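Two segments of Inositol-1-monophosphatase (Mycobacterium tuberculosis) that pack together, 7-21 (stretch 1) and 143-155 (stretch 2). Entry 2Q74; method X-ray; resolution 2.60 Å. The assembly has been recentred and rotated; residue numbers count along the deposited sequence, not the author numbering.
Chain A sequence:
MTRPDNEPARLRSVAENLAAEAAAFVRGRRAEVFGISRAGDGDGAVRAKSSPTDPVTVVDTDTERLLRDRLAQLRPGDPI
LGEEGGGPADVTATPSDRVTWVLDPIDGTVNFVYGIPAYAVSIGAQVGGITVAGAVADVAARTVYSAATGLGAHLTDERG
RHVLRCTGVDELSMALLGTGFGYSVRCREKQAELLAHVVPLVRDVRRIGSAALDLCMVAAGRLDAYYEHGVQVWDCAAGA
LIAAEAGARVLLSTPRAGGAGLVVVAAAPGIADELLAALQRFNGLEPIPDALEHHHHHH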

# COMPACT_ATOMS: atom_id res chain seq x y z
N GLU A 7 -16.45 -9.56 -29.76
CA GLU A 7 -17.25 -8.58 -29.08
C GLU A 7 -16.65 -8.40 -27.70
O GLU A 7 -15.96 -9.29 -27.20
CB GLU A 7 -18.69 -9.07 -28.92
CG GLU A 7 -19.14 -10.00 -30.03
CD GLU A 7 -20.55 -10.50 -29.85
OE1 GLU A 7 -21.28 -9.95 -29.00
OE2 GLU A 7 -20.91 -11.47 -30.57
N PRO A 8 -16.94 -7.26 -27.07
CA PRO A 8 -16.34 -6.95 -25.78
C PRO A 8 -16.48 -8.08 -24.74
O PRO A 8 -15.49 -8.39 -24.04
CB PRO A 8 -17.09 -5.70 -25.33
CG PRO A 8 -18.06 -5.36 -26.39
CD PRO A 8 -17.82 -6.20 -27.57
N ALA A 9 -17.67 -8.66 -24.63
CA ALA A 9 -17.94 -9.71 -23.63
C ALA A 9 -16.97 -10.87 -23.81
O ALA A 9 -16.39 -11.36 -22.83
CB ALA A 9 -19.37 -10.19 -23.72
N ARG A 10 -16.78 -11.28 -25.06
CA ARG A 10 -15.85 -12.37 -25.38
C ARG A 10 -14.41 -11.96 -25.09
O ARG A 10 -13.62 -12.78 -24.65
CB ARG A 10 -15.98 -12.80 -26.85
N LEU A 11 -14.09 -10.71 -25.36
CA LEU A 11 -12.73 -10.21 -25.17
C LEU A 11 -12.37 -10.14 -23.68
O LEU A 11 -11.22 -10.37 -23.30
CB LEU A 11 -12.53 -8.85 -25.84
CG LEU A 11 -12.06 -8.77 -27.31
CD1 LEU A 11 -11.39 -10.05 -27.78
CD2 LEU A 11 -13.20 -8.44 -28.22
N ARG A 12 -13.35 -9.84 -22.84
CA ARG A 12 -13.08 -9.68 -21.42
C ARG A 12 -12.91 -11.04 -20.74
O ARG A 12 -12.14 -11.16 -19.80
CB ARG A 12 -14.13 -8.81 -20.73
CG ARG A 12 -15.00 -9.52 -19.73
CD ARG A 12 -15.72 -8.55 -18.80
NE ARG A 12 -17.17 -8.73 -18.89
CZ ARG A 12 -18.10 -7.90 -18.39
NH1 ARG A 12 -17.74 -6.80 -17.71
NH2 ARG A 12 -19.40 -8.18 -18.56
N SER A 13 -13.64 -12.04 -21.21
CA SER A 13 -13.50 -13.39 -20.67
C SER A 13 -12.11 -13.94 -20.88
O SER A 13 -11.52 -14.50 -19.96
CB SER A 13 -14.51 -14.33 -21.30
OG SER A 13 -15.76 -14.09 -20.69
N VAL A 14 -11.59 -13.79 -22.09
CA VAL A 14 -10.25 -14.24 -22.37
C VAL A 14 -9.27 -13.40 -21.54
O VAL A 14 -8.24 -13.90 -21.08
CB VAL A 14 -9.91 -14.19 -23.88
CG1 VAL A 14 -10.96 -14.92 -24.70
CG2 VAL A 14 -9.81 -12.79 -24.33
N ALA A 15 -9.60 -12.12 -21.35
CA ALA A 15 -8.76 -11.24 -20.55
C ALA A 15 -8.75 -11.70 -19.09
O ALA A 15 -7.70 -11.71 -18.47
CB ALA A 15 -9.24 -9.79 -20.65
N GLU A 16 -9.92 -12.07 -18.58
CA GLU A 16 -10.08 -12.49 -17.18
C GLU A 16 -9.32 -13.79 -16.94
O GLU A 16 -8.59 -13.96 -15.96
CB GLU A 16 -11.54 -12.68 -16.82
CG GLU A 16 -12.34 -11.37 -16.71
CD GLU A 16 -13.86 -11.57 -16.74
OE1 GLU A 16 -14.34 -12.63 -17.21
OE2 GLU A 16 -14.58 -10.64 -16.29
N ASN A 17 -9.48 -14.71 -17.88
CA ASN A 17 -8.88 -16.02 -17.77
C ASN A 17 -7.37 -15.96 -17.85
O ASN A 17 -6.67 -16.57 -17.05
CB ASN A 17 -9.44 -16.92 -18.85
CG ASN A 17 -10.89 -17.28 -18.62
OD1 ASN A 17 -11.36 -17.30 -17.50
ND2 ASN A 17 -11.59 -17.57 -19.68
N LEU A 18 -6.86 -15.20 -18.80
CA LEU A 18 -5.42 -15.06 -18.95
C LEU A 18 -4.78 -14.37 -17.76
O LEU A 18 -3.71 -14.79 -17.28
CB LEU A 18 -5.07 -14.31 -20.23
CG LEU A 18 -5.29 -15.04 -21.54
CD1 LEU A 18 -4.58 -14.30 -22.63
CD2 LEU A 18 -4.78 -16.46 -21.47
N ALA A 19 -5.44 -13.31 -17.27
CA ALA A 19 -4.97 -12.60 -16.09
C ALA A 19 -4.86 -13.55 -14.89
O ALA A 19 -3.81 -13.60 -14.20
CB ALA A 19 -5.90 -11.44 -15.78
N ALA A 20 -5.92 -14.32 -14.65
CA ALA A 20 -5.97 -15.25 -13.51
C ALA A 20 -4.90 -16.33 -13.63
O ALA A 20 -4.20 -16.63 -12.65
CB ALA A 20 -7.34 -15.90 -13.38
N GLU A 21 -4.79 -16.90 -14.82
CA GLU A 21 -3.74 -17.87 -15.12
C GLU A 21 -2.36 -17.32 -14.82
O GLU A 21 -1.59 -17.92 -14.09
CB GLU A 21 -3.76 -18.23 -16.60
CG GLU A 21 -4.67 -19.33 -17.00
CD GLU A 21 -4.52 -19.64 -18.47
OE1 GLU A 21 -3.39 -19.97 -18.89
OE2 GLU A 21 -5.52 -19.51 -19.20
N THR A 143 -7.32 -11.83 -6.57
CA THR A 143 -8.56 -11.25 -7.09
C THR A 143 -8.34 -10.77 -8.53
O THR A 143 -7.20 -10.58 -8.95
CB THR A 143 -8.99 -10.08 -6.20
OG1 THR A 143 -7.96 -9.09 -6.21
CG2 THR A 143 -9.19 -10.53 -4.77
N VAL A 144 -9.42 -10.57 -9.27
CA VAL A 144 -9.31 -10.10 -10.65
C VAL A 144 -10.37 -9.04 -10.91
O VAL A 144 -11.57 -9.26 -10.70
CB VAL A 144 -9.40 -11.25 -11.69
CG1 VAL A 144 -9.18 -10.73 -13.11
CG2 VAL A 144 -8.38 -12.34 -11.39
N TYR A 145 -9.92 -7.88 -11.37
CA TYR A 145 -10.80 -6.79 -11.77
C TYR A 145 -10.96 -6.89 -13.26
O TYR A 145 -9.98 -7.18 -13.94
CB TYR A 145 -10.17 -5.44 -11.41
CG TYR A 145 -9.89 -5.24 -9.94
CD1 TYR A 145 -8.74 -5.77 -9.34
CD2 TYR A 145 -10.78 -4.53 -9.15
CE1 TYR A 145 -8.49 -5.58 -7.97
CE2 TYR A 145 -10.55 -4.33 -7.82
CZ TYR A 145 -9.40 -4.85 -7.21
OH TYR A 145 -9.21 -4.64 -5.86
N SER A 146 -12.16 -6.64 -13.78
CA SER A 146 -12.34 -6.61 -15.23
C SER A 146 -13.48 -5.74 -15.69
O SER A 146 -14.36 -5.39 -14.90
CB SER A 146 -12.55 -8.03 -15.76
OG SER A 146 -13.67 -8.65 -15.14
N ALA A 147 -13.47 -5.40 -16.98
CA ALA A 147 -14.50 -4.56 -17.55
C ALA A 147 -14.51 -4.73 -19.06
O ALA A 147 -13.55 -5.27 -19.63
CB ALA A 147 -14.24 -3.12 -17.19
N ALA A 148 -15.59 -4.29 -19.68
CA ALA A 148 -15.72 -4.20 -21.13
C ALA A 148 -16.69 -3.06 -21.50
O ALA A 148 -17.61 -2.77 -20.73
CB ALA A 148 -16.19 -5.51 -21.71
N THR A 149 -16.47 -2.40 -22.64
CA THR A 149 -17.26 -1.21 -23.01
C THR A 149 -18.74 -1.49 -22.99
O THR A 149 -19.21 -2.39 -23.69
CB THR A 149 -16.92 -0.65 -24.40
OG1 THR A 149 -16.50 -1.72 -25.26
CG2 THR A 149 -15.81 0.38 -24.32
N GLY A 150 -19.46 -0.73 -22.18
CA GLY A 150 -20.90 -0.84 -22.07
C GLY A 150 -21.37 -1.90 -21.10
O GLY A 150 -22.56 -1.99 -20.82
N LEU A 151 -20.45 -2.69 -20.56
CA LEU A 151 -20.83 -3.85 -19.77
C LEU A 151 -20.56 -3.69 -18.28
O LEU A 151 -20.91 -4.57 -17.51
CB LEU A 151 -20.12 -5.10 -20.33
CG LEU A 151 -20.57 -5.46 -21.75
CD1 LEU A 151 -19.78 -6.66 -22.29
CD2 LEU A 151 -22.06 -5.70 -21.78
N GLY A 152 -19.96 -2.58 -17.87
CA GLY A 152 -19.62 -2.37 -16.47
C GLY A 152 -18.32 -3.02 -16.03
O GLY A 152 -17.67 -3.74 -16.79
N ALA A 153 -17.93 -2.75 -14.78
CA ALA A 153 -16.67 -3.24 -14.19
C ALA A 153 -16.97 -4.17 -13.03
O ALA A 153 -17.80 -3.84 -12.17
CB ALA A 153 -15.85 -2.07 -13.69
N HIS A 154 -16.30 -5.32 -12.96
CA HIS A 154 -16.50 -6.24 -11.84
C HIS A 154 -15.20 -6.65 -11.18
O HIS A 154 -14.14 -6.59 -11.79
CB HIS A 154 -17.27 -7.48 -12.28
CG HIS A 154 -18.44 -7.18 -13.15
ND1 HIS A 154 -19.60 -6.62 -12.68
CD2 HIS A 154 -18.62 -7.35 -14.49
CE1 HIS A 154 -20.45 -6.45 -13.68
NE2 HIS A 154 -19.88 -6.88 -14.79
N LEU A 155 -15.31 -7.03 -9.91
CA LEU A 155 -14.23 -7.62 -9.13
C LEU A 155 -14.62 -9.06 -8.83
O LEU A 155 -15.77 -9.32 -8.44
CB LEU A 155 -14.12 -6.89 -7.80
CG LEU A 155 -12.89 -7.05 -6.89
CD1 LEU A 155 -13.22 -6.52 -5.51
CD2 LEU A 155 -12.42 -8.45 -6.77

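The helix of residues 8-21 lies nearly antiparallel across strand 143-148, its axis 7.8 Å away at closest approach. Small side chains such as Ala148, Ser146, Ala19 and Ala20 take part alongside larger ones. Pro8, whose nitrogen has no hydrogen to donate, suits the first turn, where no preceding helix carbonyl is available; its CB lies 3.7 Å from Ala148 CB, an apolar partner pointing toward the helix. Leu151, in the m, t rotamer, extends its CD1 to 3.8 Å from Ala9 CB.

Arg12 buries the most surface. Its CB points toward the strand, and with chi1 at 113° and chi3 at 122°, both between wells, while chi2 is t, the chain crosses the strand, carrying the guanidinium over toward Leu151, Gly152 and His154. Ala148 CB and Leu151 CD1 cover one face of the guanidinium, an apolar packing that its flat surface allows. Its edge is left for Gly152, whose O lies 3.2 Å from Arg12 NH1; at Gly152 a CB would jam against Leu151 O, so glycine fits.

One turn on, Glu16 starts sideways, but chi1 m and chi2 t bring its carboxylate back to the strand. There Ser146, chi1 p, donates a very short hydrogen bond from OG to Glu16 OE2, 2.5 Å, giving this buried hydroxyl a polar partner. Farther along, branched Val144, chi1 t, points toward the helix and offers a methyl to each of two alanines: CG1 lies 4.3 Å from Ala19 CB, and CG2 4.2 Å from Ala20 CB.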